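Local atomic coordinates of tryptophan synthase alpha chain (Aquifex aeolicus, PDB entry 2EKC), a protein that probably catalyses the aldol cleavage of indoleglycerol phosphate to indole and glyceraldehyde 3-phosphate, working as the alpha subunit of tryptophan synthase. Residues F114-R119 with K144-S149; F150-A155 with E172-V177; S235-L240 with G250-E255; L23-P28 with N74-E79. One frame throughout, in Å; residues are numbered along the deposited sequence. Where two conformers were deposited one is given.

Interaction 1: F114-R119 with K144-S149; sequences FCRLSR and KKYVLS
S118, whose CB packs against CD1 of L148, grips the carbonyl O of F114 twice: OG lies 2.9 Å from that O and the backbone N of S118 3.0 Å from it, from opposite faces of the carbonyl plane. A serine thus adds a second bond to the helical one inside helix 111-120 of this TIM barrel. The partner segment is a Schellman motif that ends helix 133-145, with V147 at positive phi as its C-prime residue. Two carbonyls of this helix end meet R119: the O of V147 sits over the centre of one guanidinium face, 3.2 Å from CZ, and CD of R119 passes 3.4 Å from the O of Y146. NH1 also has weak links to I123 and D124. An alanine at R119 would probably leave the O of V147 without the guanidinium over it and open a gap beside the O of Y146 and CD2 of L148. Y146 turns its ring over helix 111-120, its CG beside the backbone N (chi1 -69°). One face takes the backbone of C115 and R116, while the OH goes out to E112. The small C115 fits between Y146 and L148, its CB touching CD2 of Y146 at 3.5 Å and CD1 of L148 at 3.6 Å.

Interaction 2: F150-A155 with E172-V177; sequences FVPLGA and EMTYFV
Backbone hydrogen bonds from P152 and G154 to Y175 and V177 pair L153 with Y175 and G154 with F176 in parallel register. The N of Y175 gives a bond of 3.1 Å to the O of P152, nearly along the C=O axis. The N of G154 is closer to the O of Y175, at 2.7 Å, and the N of V177 reaches the O of G154 from well above the carbonyl plane. Two CA-H...O contacts run beside these bonds, from L153 CA to the O of Y175 and from F176 CA to the O of G154. Before the ladder begins a water bridges the two segments, donating a hydrogen bond to the O of F150 and accepting one from the N of E172.

A CH-pi contact marks one face of the sheet: CA of G154 stands 3.6 Å from the centroid of the F176 ring, over its centre. Glycine suits the place, since a CB would run into that ring. An alanine at F176 would probably leave G154 CA without its aromatic cover and a gap beside the N of A155, and Y201 would lose its edge-to-face partner.

Apolar contacts do the rest. CG of L153 meets the Y175 ring at its edge, in plane, 4.0 Å from CD2. CG2 of V151 lies 3.9 Å from CG of M173, and the P152 ring touches the methyl of T174, whose OG1 turns to Y201. With helix 160-169 between them, strands 149-154 and 174-177 form a beta-alpha-beta crossover of the TIM barrel, and the Y175 side chain lies about 5 Å from that of E49, a predicted proton acceptor of the active site.

Interaction 3: S235-L240 with G250-E255; sequences SALVKL and GNLVKE
L252 is the side chain that helix 250-255 sends to helix 235-240, and every contact it makes there passes through one methyl. Its CB leaves the backbone toward the other helix. CG stands anti to the backbone N (chi1 177°), which carries the branch outward, and from there CD2 continues the extended line while CD1 bends off. At the tip, CD2 enters a group of three side chains. It lies 3.8 Å from CD1 of L240, 3.9 Å from CD2 of L237 and 4.1 Å from CB of A236. A236 and L240 stand one turn apart on the same side of their helix, and the short alanine leaves room for the leucine tip between its larger neighbours.

L237 has a second partner: its CD2 also touches CG2 of V253 at 4.0 Å, the two side chains crossing at about a right angle. Branched aliphatic residues suit such a seam, because they fill it from several directions without a polar group to satisfy.

The axes of the two short segments stay 10.5 Å apart and run nearly antiparallel, at 160°. L237 and V253 turn on to strand 18-24, where they meet L23 and L19. This is the helical layer of a TIM barrel closing over its first strand, and helix 235-242, coming straight after the last strand, is consistent with the extra helix that TrpA relatives direct at the substrate phosphate.

Interaction 4: L23-P28 with N74-E79; sequences LMVGYP and NGIRFE
N74 and I76 reach the loop after strand 18-24 through like first torsions: CG of N74 (chi1 -73°) and CG1 of I76 (chi1 -62°) both stand beside the backbone N, anti to the carbonyl carbon. That loop belongs to the C-terminal rim of the TIM barrel and holds a type II beta turn from M24 to Y27. N74 follows helix 62-73, which a Schellman motif closes at G75, where positive phi favours glycine.

The polar part of the contact rests on one atom. ND2 of N74 gives a 2.9 Å bond to the O of G26, which lies close to the plane of the side-chain amide. The same nitrogen reaches the O of P28, also at 2.9 Å, but stands well above that carbonyl's plane. An asparagine suits the place because its NH2 group can serve two carbonyls of the loop at once, spanning the cis peptide before P28.

I76 supplies the apolar half. Its CG2 lies 4.0 Å from CG1 of V25, two beta-branched side chains packing the turn against the segment that leads into helix 78-91. The same CG2 comes 3.8 Å from the O of V25, a buried oxygen with no polar partner in the model. G26, third in the turn with positive phi, has no CB to collide with I76, whose CG1 rests 3.5 Å from its CA.

Along the chain interaction 4 opens first, then interactions 1, 2 and 3 follow in series around one closed eight-stranded barrel. Interactions 1 and 2 have centres about 18 Å apart and are joined by S149 with E172, and helix 133-145 is followed in the chain by strand 149-154. Interactions 1 and 4, about 21 Å apart between centres, touch through F114 and F78. Interactions 3 and 4 meet where L237 and V238 pack on L23 and Y27. Touches thus run from interaction 2 through 1 and 4 to 3, while 2 and 3 stay about 9 Å apart at their nearest atoms, in the barrel that carries the predicted catalytic E49.

Interaction 1: F114-R119 with K144-S149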
loop_
_atom_site.group_PDB
_atom_site.type_symbol
_atom_site.label_atom_id
_atom_site.label_comp_id
_atom_site.label_asym_id
_atom_site.label_seq_id
_atom_site.Cartn_x
_atom_site.Cartn_y
_atom_site.Cartn_z
ATOM N N PHE A 114 6.722 10.405 14.786
ATOM C CA PHE A 114 6.391 9.886 13.459
ATOM C C PHE A 114 4.918 9.489 13.392
ATOM O O PHE A 114 4.195 9.880 12.469
ATOM C CB PHE A 114 7.278 8.677 13.137
ATOM C CG PHE A 114 7.246 8.264 11.692
ATOM C CD1 PHE A 114 6.241 7.430 11.210
ATOM C CD2 PHE A 114 8.227 8.707 10.813
ATOM C CE1 PHE A 114 6.218 7.040 9.869
ATOM C CE2 PHE A 114 8.211 8.324 9.470
ATOM C CZ PHE A 114 7.206 7.488 8.998
ATOM N N CYS A 115 4.473 8.721 14.378
ATOM C CA CYS A 115 3.089 8.283 14.414
ATOM C C CYS A 115 2.134 9.449 14.649
ATOM O O CYS A 115 1.087 9.528 14.009
ATOM C CB CYS A 115 2.906 7.206 15.487
ATOM S SG CYS A 115 3.687 5.616 15.057
ATOM N N ARG A 116 2.503 10.353 15.556
ATOM C CA ARG A 116 1.677 11.526 15.863
ATOM C C ARG A 116 1.415 12.322 14.585
ATOM O O ARG A 116 0.273 12.619 14.247
ATOM C CB ARG A 116 2.385 12.434 16.885
ATOM C CG ARG A 116 1.582 13.638 17.365
ATOM C CD ARG A 116 2.482 14.606 18.139
ATOM N NE ARG A 116 3.216 15.508 17.249
ATOM C CZ ARG A 116 4.406 16.038 17.522
ATOM N NH1 ARG A 116 5.019 15.758 18.662
ATOM N NH2 ARG A 116 4.982 16.859 16.653
ATOM N N LEU A 117 2.486 12.675 13.883
ATOM C CA LEU A 117 2.366 13.437 12.647
ATOM C C LEU A 117 1.562 12.716 11.569
ATOM O O LEU A 117 0.718 13.325 10.907
ATOM C CB LEU A 117 3.757 13.792 12.113
ATOM C CG LEU A 117 4.517 14.790 12.995
ATOM C CD1 LEU A 117 5.949 14.926 12.518
ATOM C CD2 LEU A 117 3.803 16.133 12.968
ATOM N N SER A 118 1.833 11.428 11.382
ATOM C CA SER A 118 1.119 10.643 10.370
ATOM C C SER A 118 -0.390 10.677 10.605
ATOM O O SER A 118 -1.172 10.908 9.682
ATOM C CB SER A 118 1.599 9.182 10.385
ATOM O OG SER A 118 2.942 9.073 9.938
ATOM N N ARG A 119 -0.798 10.445 11.848
ATOM C CA ARG A 119 -2.217 10.444 12.178
ATOM C C ARG A 119 -2.858 11.812 11.944
ATOM O O ARG A 119 -3.969 11.902 11.427
ATOM C CB ARG A 119 -2.413 10.024 13.637
ATOM C CG ARG A 119 -3.855 9.745 14.019
ATOM C CD ARG A 119 -4.447 8.679 13.109
ATOM N NE ARG A 119 -5.754 8.207 13.561
ATOM C CZ ARG A 119 -6.547 7.415 12.844
ATOM N NH1 ARG A 119 -6.169 7.009 11.637
ATOM N NH2 ARG A 119 -7.714 7.021 13.335
ATOM N N LYS A 144 -0.528 1.380 17.891
ATOM C CA LYS A 144 -1.793 1.132 18.576
ATOM C C LYS A 144 -2.220 2.393 19.318
ATOM O O LYS A 144 -3.387 2.772 19.311
ATOM C CB LYS A 144 -1.647 -0.015 19.575
ATOM C CG LYS A 144 -2.909 -0.276 20.393
ATOM C CD LYS A 144 -2.656 -1.252 21.531
ATOM C CE LYS A 144 -3.919 -1.497 22.355
ATOM N NZ LYS A 144 -4.498 -0.240 22.924
ATOM N N LYS A 145 -1.255 3.042 19.956
ATOM C CA LYS A 145 -1.508 4.264 20.706
ATOM C C LYS A 145 -2.080 5.381 19.834
ATOM O O LYS A 145 -2.952 6.129 20.274
ATOM C CB LYS A 145 -0.211 4.737 21.369
ATOM C CG LYS A 145 -0.336 6.042 22.143
ATOM C CD LYS A 145 1.006 6.454 22.725
ATOM C CE LYS A 145 0.907 7.767 23.482
ATOM N NZ LYS A 145 2.199 8.100 24.145
ATOM N N TYR A 146 -1.592 5.490 18.600
ATOM C CA TYR A 146 -2.052 6.532 17.685
ATOM C C TYR A 146 -3.097 6.044 16.691
ATOM O O TYR A 146 -3.425 6.732 15.723
ATOM C CB TYR A 146 -0.853 7.145 16.948
ATOM C CG TYR A 146 0.041 7.960 17.860
ATOM C CD1 TYR A 146 -0.237 9.300 18.132
ATOM C CD2 TYR A 146 1.125 7.371 18.508
ATOM C CE1 TYR A 146 0.543 10.033 19.031
ATOM C CE2 TYR A 146 1.908 8.091 19.408
ATOM C CZ TYR A 146 1.612 9.420 19.665
ATOM O OH TYR A 146 2.387 10.126 20.563
ATOM N N VAL A 147 -3.627 4.855 16.942
ATOM C CA VAL A 147 -4.656 4.280 16.087
ATOM C C VAL A 147 -4.246 4.266 14.617
ATOM O O VAL A 147 -4.962 4.771 13.746
ATOM C CB VAL A 147 -5.993 5.051 16.237
ATOM C CG1 VAL A 147 -7.125 4.264 15.600
ATOM C CG2 VAL A 147 -6.286 5.306 17.715
ATOM N N LEU A 148 -3.073 3.699 14.357
ATOM C CA LEU A 148 -2.548 3.549 13.004
ATOM C C LEU A 148 -2.557 2.042 12.750
ATOM O O LEU A 148 -1.962 1.274 13.505
ATOM C CB LEU A 148 -1.126 4.094 12.920
ATOM C CG LEU A 148 -1.017 5.614 13.011
ATOM C CD1 LEU A 148 0.429 6.022 13.217
ATOM C CD2 LEU A 148 -1.586 6.232 11.741
ATOM N N SER A 149 -3.241 1.629 11.690
ATOM C CA SER A 149 -3.380 0.219 11.359
ATOM C C SER A 149 -2.074 -0.477 10.973
ATOM O O SER A 149 -1.359 -0.039 10.073
ATOM C CB SER A 149 -4.408 0.074 10.234
ATOM O OG SER A 149 -4.903 -1.242 10.153
#

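Interaction 2: F150-A155 with E172-V177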
loop_
_atom_site.group_PDB
_atom_site.type_symbol
_atom_site.label_atom_id
_atom_site.label_comp_id
_atom_site.label_asym_id
_atom_site.label_seq_id
_atom_site.Cartn_x
_atom_site.Cartn_y
_atom_site.Cartn_z
ATOM N N PHE A 150 -1.773 -1.570 11.664
ATOM C CA PHE A 150 -0.568 -2.337 11.379
ATOM C C PHE A 150 -0.887 -3.379 10.303
ATOM O O PHE A 150 -1.800 -4.191 10.456
ATOM C CB PHE A 150 -0.064 -3.041 12.643
ATOM C CG PHE A 150 1.241 -3.755 12.453
ATOM C CD1 PHE A 150 2.428 -3.040 12.343
ATOM C CD2 PHE A 150 1.283 -5.143 12.354
ATOM C CE1 PHE A 150 3.641 -3.700 12.136
ATOM C CE2 PHE A 150 2.486 -5.812 12.146
ATOM C CZ PHE A 150 3.668 -5.090 12.037
ATOM N N VAL A 151 -0.129 -3.344 9.215
ATOM C CA VAL A 151 -0.335 -4.270 8.108
ATOM C C VAL A 151 0.860 -5.217 7.969
ATOM O O VAL A 151 1.891 -4.848 7.415
ATOM C CB VAL A 151 -0.524 -3.494 6.789
ATOM C CG1 VAL A 151 -0.745 -4.464 5.636
ATOM C CG2 VAL A 151 -1.707 -2.533 6.921
ATOM N N PRO A 152 0.734 -6.450 8.484
ATOM C CA PRO A 152 1.825 -7.423 8.396
ATOM C C PRO A 152 2.041 -7.922 6.969
ATOM O O PRO A 152 1.129 -7.887 6.139
ATOM C CB PRO A 152 1.374 -8.529 9.345
ATOM C CG PRO A 152 -0.122 -8.496 9.194
ATOM C CD PRO A 152 -0.418 -7.012 9.212
ATOM N N LEU A 153 3.254 -8.377 6.680
ATOM C CA LEU A 153 3.564 -8.875 5.346
ATOM C C LEU A 153 3.736 -10.387 5.325
ATOM O O LEU A 153 4.368 -10.965 6.208
ATOM C CB LEU A 153 4.823 -8.201 4.804
ATOM C CG LEU A 153 4.665 -6.758 4.316
ATOM C CD1 LEU A 153 4.277 -5.854 5.472
ATOM C CD2 LEU A 153 5.972 -6.290 3.693
ATOM N N GLY A 154 3.155 -11.024 4.313
ATOM C CA GLY A 154 3.259 -12.463 4.190
ATOM C C GLY A 154 3.944 -12.811 2.886
ATOM O O GLY A 154 4.193 -11.931 2.062
ATOM N N ALA A 155 4.254 -14.088 2.698
ATOM C CA ALA A 155 4.912 -14.535 1.476
ATOM C C ALA A 155 4.345 -15.879 1.047
ATOM O O ALA A 155 3.666 -16.551 1.825
ATOM C CB ALA A 155 6.414 -14.643 1.704
ATOM N N GLU A 172 -6.530 -4.708 10.534
ATOM C CA GLU A 172 -7.631 -4.762 9.579
ATOM C C GLU A 172 -7.344 -5.492 8.269
ATOM O O GLU A 172 -8.269 -5.927 7.586
ATOM C CB GLU A 172 -8.080 -3.340 9.251
ATOM C CG GLU A 172 -8.585 -2.541 10.447
ATOM C CD GLU A 172 -8.726 -1.069 10.121
ATOM O OE1 GLU A 172 -7.697 -0.351 10.151
ATOM O OE2 GLU A 172 -9.858 -0.636 9.816
ATOM N N MET A 173 -6.074 -5.614 7.905
ATOM C CA MET A 173 -5.735 -6.280 6.654
ATOM C C MET A 173 -4.295 -6.769 6.618
ATOM O O MET A 173 -3.465 -6.372 7.439
ATOM C CB MET A 173 -5.959 -5.322 5.483
ATOM C CG MET A 173 -5.013 -4.128 5.501
ATOM S SD MET A 173 -5.187 -3.069 4.066
ATOM C CE MET A 173 -4.427 -4.070 2.820
ATOM N N THR A 174 -4.007 -7.627 5.643
ATOM C CA THR A 174 -2.674 -8.184 5.469
ATOM C C THR A 174 -2.242 -8.038 4.016
ATOM O O THR A 174 -3.073 -7.888 3.120
ATOM C CB THR A 174 -2.629 -9.687 5.828
ATOM O OG1 THR A 174 -3.482 -10.418 4.939
ATOM C CG2 THR A 174 -3.088 -9.912 7.261
ATOM N N TYR A 175 -0.935 -8.088 3.795
ATOM C CA TYR A 175 -0.376 -7.976 2.459
ATOM C C TYR A 175 0.597 -9.119 2.187
ATOM O O TYR A 175 1.544 -9.324 2.944
ATOM C CB TYR A 175 0.369 -6.644 2.293
ATOM C CG TYR A 175 1.125 -6.559 0.983
ATOM C CD1 TYR A 175 0.445 -6.536 -0.235
ATOM C CD2 TYR A 175 2.521 -6.582 0.955
ATOM C CE1 TYR A 175 1.133 -6.543 -1.454
ATOM C CE2 TYR A 175 3.222 -6.591 -0.260
ATOM C CZ TYR A 175 2.518 -6.575 -1.460
ATOM O OH TYR A 175 3.196 -6.611 -2.662
ATOM N N PHE A 176 0.355 -9.863 1.111
ATOM C CA PHE A 176 1.235 -10.959 0.725
ATOM C C PHE A 176 1.865 -10.643 -0.626
ATOM O O PHE A 176 1.222 -10.055 -1.490
ATOM C CB PHE A 176 0.462 -12.276 0.582
ATOM C CG PHE A 176 0.259 -13.015 1.869
ATOM C CD1 PHE A 176 -0.503 -12.466 2.892
ATOM C CD2 PHE A 176 0.810 -14.280 2.046
ATOM C CE1 PHE A 176 -0.718 -13.175 4.082
ATOM C CE2 PHE A 176 0.601 -14.995 3.227
ATOM C CZ PHE A 176 -0.163 -14.444 4.244
ATOM N N VAL A 177 3.123 -11.035 -0.801
ATOM C CA VAL A 177 3.812 -10.840 -2.073
ATOM C C VAL A 177 3.471 -12.085 -2.900
ATOM O O VAL A 177 3.323 -13.173 -2.345
ATOM C CB VAL A 177 5.334 -10.734 -1.876
ATOM C CG1 VAL A 177 5.648 -9.514 -1.029
ATOM C CG2 VAL A 177 5.871 -11.995 -1.210
HETATM O O HOH W 1 -4.202 -3.622 9.164
#

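Interaction 3: S235-L240 with G250-E255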
loop_
_atom_site.group_PDB
_atom_site.type_symbol
_atom_site.label_atom_id
_atom_site.label_comp_id
_atom_site.label_asym_id
_atom_site.label_seq_id
_atom_site.Cartn_x
_atom_site.Cartn_y
_atom_site.Cartn_z
ATOM N N SER A 235 4.564 -0.496 -9.731
ATOM C CA SER A 235 5.507 -0.227 -10.811
ATOM C C SER A 235 4.850 0.224 -12.108
ATOM O O SER A 235 5.318 1.172 -12.738
ATOM C CB SER A 235 6.400 -1.446 -11.069
ATOM O OG SER A 235 5.627 -2.588 -11.401
ATOM N N ALA A 236 3.768 -0.436 -12.509
ATOM C CA ALA A 236 3.084 -0.068 -13.746
ATOM C C ALA A 236 2.579 1.373 -13.710
ATOM O O ALA A 236 2.586 2.070 -14.727
ATOM C CB ALA A 236 1.925 -1.019 -14.009
ATOM N N LEU A 237 2.131 1.819 -12.541
ATOM C CA LEU A 237 1.632 3.181 -12.408
ATOM C C LEU A 237 2.793 4.170 -12.421
ATOM O O LEU A 237 2.735 5.202 -13.090
ATOM C CB LEU A 237 0.837 3.337 -11.104
ATOM C CG LEU A 237 -0.298 2.338 -10.847
ATOM C CD1 LEU A 237 -0.989 2.712 -9.553
ATOM C CD2 LEU A 237 -1.303 2.340 -12.010
ATOM N N VAL A 238 3.847 3.839 -11.683
ATOM C CA VAL A 238 5.024 4.694 -11.578
ATOM C C VAL A 238 5.660 4.966 -12.941
ATOM O O VAL A 238 6.059 6.095 -13.236
ATOM C CB VAL A 238 6.057 4.061 -10.612
ATOM C CG1 VAL A 238 7.367 4.826 -10.639
ATOM C CG2 VAL A 238 5.486 4.054 -9.211
ATOM N N LYS A 239 5.731 3.932 -13.774
ATOM C CA LYS A 239 6.301 4.050 -15.117
ATOM C C LYS A 239 5.607 5.157 -15.914
ATOM O O LYS A 239 6.260 6.021 -16.510
ATOM C CB LYS A 239 6.148 2.714 -15.848
ATOM C CG LYS A 239 6.509 2.753 -17.323
ATOM C CD LYS A 239 6.405 1.361 -17.935
ATOM C CE LYS A 239 6.669 1.404 -19.431
ATOM N NZ LYS A 239 6.907 0.050 -19.999
ATOM N N LEU A 240 4.279 5.129 -15.916
ATOM C CA LEU A 240 3.492 6.124 -16.636
ATOM C C LEU A 240 3.685 7.510 -16.038
ATOM O O LEU A 240 3.791 8.500 -16.760
ATOM C CB LEU A 240 2.012 5.735 -16.612
ATOM C CG LEU A 240 1.696 4.468 -17.410
ATOM C CD1 LEU A 240 0.231 4.099 -17.245
ATOM C CD2 LEU A 240 2.042 4.700 -18.887
ATOM N N GLY A 250 -4.719 7.131 -15.646
ATOM C CA GLY A 250 -6.108 7.021 -15.236
ATOM C C GLY A 250 -6.809 5.909 -15.992
ATOM O O GLY A 250 -7.641 5.189 -15.430
ATOM N N ASN A 251 -6.474 5.760 -17.268
ATOM C CA ASN A 251 -7.075 4.715 -18.090
ATOM C C ASN A 251 -6.692 3.335 -17.573
ATOM O O ASN A 251 -7.521 2.426 -17.542
ATOM C CB ASN A 251 -6.632 4.842 -19.552
ATOM C CG ASN A 251 -7.253 6.036 -20.252
ATOM O OD1 ASN A 251 -8.314 6.521 -19.857
ATOM N ND2 ASN A 251 -6.603 6.504 -21.312
ATOM N N LEU A 252 -5.433 3.180 -17.172
ATOM C CA LEU A 252 -4.949 1.903 -16.657
ATOM C C LEU A 252 -5.645 1.529 -15.349
ATOM O O LEU A 252 -6.023 0.376 -15.146
ATOM C CB LEU A 252 -3.433 1.954 -16.443
ATOM C CG LEU A 252 -2.780 0.701 -15.843
ATOM C CD1 LEU A 252 -3.049 -0.509 -16.732
ATOM C CD2 LEU A 252 -1.279 0.929 -15.692
ATOM N N VAL A 253 -5.816 2.506 -14.466
ATOM C CA VAL A 253 -6.479 2.258 -13.187
ATOM C C VAL A 253 -7.937 1.866 -13.424
ATOM O O VAL A 253 -8.473 0.991 -12.743
ATOM C CB VAL A 253 -6.428 3.508 -12.279
ATOM C CG1 VAL A 253 -7.363 3.331 -11.080
ATOM C CG2 VAL A 253 -5.002 3.743 -11.803
ATOM N N LYS A 254 -8.569 2.513 -14.396
ATOM C CA LYS A 254 -9.958 2.223 -14.721
ATOM C C LYS A 254 -10.086 0.789 -15.221
ATOM O O LYS A 254 -11.013 0.072 -14.850
ATOM C CB LYS A 254 -10.464 3.198 -15.787
ATOM C CG LYS A 254 -11.929 3.023 -16.143
ATOM C CD LYS A 254 -12.439 4.191 -16.983
ATOM C CE LYS A 254 -11.732 4.267 -18.325
ATOM N NZ LYS A 254 -12.192 5.426 -19.142
ATOM N N GLU A 255 -9.143 0.374 -16.061
ATOM C CA GLU A 255 -9.145 -0.974 -16.612
ATOM C C GLU A 255 -8.874 -2.041 -15.549
ATOM O O GLU A 255 -9.528 -3.085 -15.526
ATOM C CB GLU A 255 -8.117 -1.073 -17.740
ATOM C CG GLU A 255 -7.915 -2.476 -18.271
ATOM C CD GLU A 255 -7.345 -2.484 -19.670
ATOM O OE1 GLU A 255 -6.371 -1.738 -19.919
ATOM O OE2 GLU A 255 -7.868 -3.239 -20.517
#

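Interaction 4: L23-P28 with N74-E79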
loop_
_atom_site.group_PDB
_atom_site.type_symbol
_atom_site.label_atom_id
_atom_site.label_comp_id
_atom_site.label_asym_id
_atom_site.label_seq_id
_atom_site.Cartn_x
_atom_site.Cartn_y
_atom_site.Cartn_z
ATOM N N LEU A 23 2.028 4.954 -5.524
ATOM C CA LEU A 23 2.754 6.000 -6.244
ATOM C C LEU A 23 3.751 6.629 -5.274
ATOM O O LEU A 23 3.564 6.562 -4.059
ATOM C CB LEU A 23 1.795 7.082 -6.770
ATOM C CG LEU A 23 0.943 6.770 -8.006
ATOM C CD1 LEU A 23 -0.029 7.921 -8.261
ATOM C CD2 LEU A 23 1.847 6.563 -9.212
ATOM N N MET A 24 4.803 7.238 -5.812
ATOM C CA MET A 24 5.845 7.866 -4.998
ATOM C C MET A 24 5.717 9.387 -4.953
ATOM O O MET A 24 5.591 10.032 -5.990
ATOM C CB MET A 24 7.226 7.496 -5.555
ATOM C CG MET A 24 8.400 8.078 -4.775
ATOM S SD MET A 24 8.650 7.232 -3.201
ATOM C CE MET A 24 9.137 5.629 -3.791
ATOM N N VAL A 25 5.757 9.959 -3.754
ATOM C CA VAL A 25 5.663 11.408 -3.622
ATOM C C VAL A 25 6.936 12.031 -4.175
ATOM O O VAL A 25 8.033 11.641 -3.786
ATOM C CB VAL A 25 5.532 11.860 -2.152
ATOM C CG1 VAL A 25 5.504 13.388 -2.093
ATOM C CG2 VAL A 25 4.266 11.283 -1.525
ATOM N N GLY A 26 6.789 12.984 -5.091
ATOM C CA GLY A 26 7.955 13.646 -5.649
ATOM C C GLY A 26 8.505 13.087 -6.950
ATOM O O GLY A 26 9.498 13.596 -7.464
ATOM N N TYR A 27 7.880 12.043 -7.486
ATOM C CA TYR A 27 8.343 11.452 -8.745
ATOM C C TYR A 27 7.297 11.597 -9.839
ATOM O O TYR A 27 6.153 11.183 -9.659
ATOM C CB TYR A 27 8.648 9.961 -8.578
ATOM C CG TYR A 27 9.061 9.305 -9.879
ATOM C CD1 TYR A 27 10.321 9.543 -10.432
ATOM C CD2 TYR A 27 8.177 8.482 -10.579
ATOM C CE1 TYR A 27 10.694 8.978 -11.657
ATOM C CE2 TYR A 27 8.538 7.910 -11.808
ATOM C CZ TYR A 27 9.798 8.165 -12.339
ATOM O OH TYR A 27 10.155 7.611 -13.547
ATOM N N PRO A 28 7.679 12.151 -11.002
ATOM C CA PRO A 28 9.007 12.652 -11.368
ATOM C C PRO A 28 9.347 13.984 -10.697
ATOM O O PRO A 28 10.490 14.436 -10.747
ATOM C CB PRO A 28 8.925 12.753 -12.889
ATOM C CG PRO A 28 7.489 13.085 -13.120
ATOM C CD PRO A 28 6.791 12.138 -12.177
ATOM N N ASN A 74 14.934 15.645 -5.676
ATOM C CA ASN A 74 14.031 16.786 -5.807
ATOM C C ASN A 74 13.854 17.428 -4.423
ATOM O O ASN A 74 13.211 18.465 -4.291
ATOM C CB ASN A 74 12.654 16.372 -6.347
ATOM C CG ASN A 74 12.681 16.017 -7.824
ATOM O OD1 ASN A 74 13.467 16.564 -8.595
ATOM N ND2 ASN A 74 11.801 15.109 -8.228
ATOM N N GLY A 75 14.421 16.793 -3.395
ATOM C CA GLY A 75 14.331 17.325 -2.043
ATOM C C GLY A 75 13.084 16.968 -1.252
ATOM O O GLY A 75 12.720 17.671 -0.308
ATOM N N ILE A 76 12.420 15.880 -1.628
ATOM C CA ILE A 76 11.213 15.461 -0.932
ATOM C C ILE A 76 11.530 14.992 0.485
ATOM O O ILE A 76 12.392 14.134 0.690
ATOM C CB ILE A 76 10.503 14.332 -1.698
ATOM C CG1 ILE A 76 10.079 14.837 -3.081
ATOM C CG2 ILE A 76 9.299 13.837 -0.902
ATOM C CD1 ILE A 76 9.101 16.011 -3.050
ATOM N N ARG A 77 10.817 15.566 1.451
ATOM C CA ARG A 77 10.991 15.260 2.871
ATOM C C ARG A 77 9.739 14.598 3.417
ATOM O O ARG A 77 8.703 14.570 2.758
ATOM C CB ARG A 77 11.195 16.546 3.672
ATOM C CG ARG A 77 12.236 17.512 3.141
ATOM C CD ARG A 77 11.986 18.892 3.747
ATOM N NE ARG A 77 10.700 19.433 3.309
ATOM C CZ ARG A 77 10.077 20.462 3.879
ATOM N NH1 ARG A 77 10.611 21.075 4.927
ATOM N NH2 ARG A 77 8.917 20.889 3.392
ATOM N N PHE A 78 9.834 14.093 4.643
ATOM C CA PHE A 78 8.693 13.475 5.301
ATOM C C PHE A 78 7.583 14.528 5.382
ATOM O O PHE A 78 6.405 14.216 5.220
ATOM C CB PHE A 78 9.094 13.007 6.704
ATOM C CG PHE A 78 7.976 12.363 7.482
ATOM C CD1 PHE A 78 7.188 11.370 6.909
ATOM C CD2 PHE A 78 7.738 12.728 8.805
ATOM C CE1 PHE A 78 6.179 10.747 7.641
ATOM C CE2 PHE A 78 6.732 12.112 9.548
ATOM C CZ PHE A 78 5.951 11.118 8.965
ATOM N N GLU A 79 7.965 15.782 5.620
ATOM C CA GLU A 79 6.988 16.864 5.706
ATOM C C GLU A 79 6.208 17.032 4.404
ATOM O O GLU A 79 5.017 17.355 4.427
ATOM C CB GLU A 79 7.673 18.191 6.053
ATOM C CG GLU A 79 8.155 18.294 7.498
ATOM C CD GLU A 79 9.500 17.633 7.729
ATOM O OE1 GLU A 79 10.060 17.065 6.771
ATOM O OE2 GLU A 79 10.006 17.693 8.869
#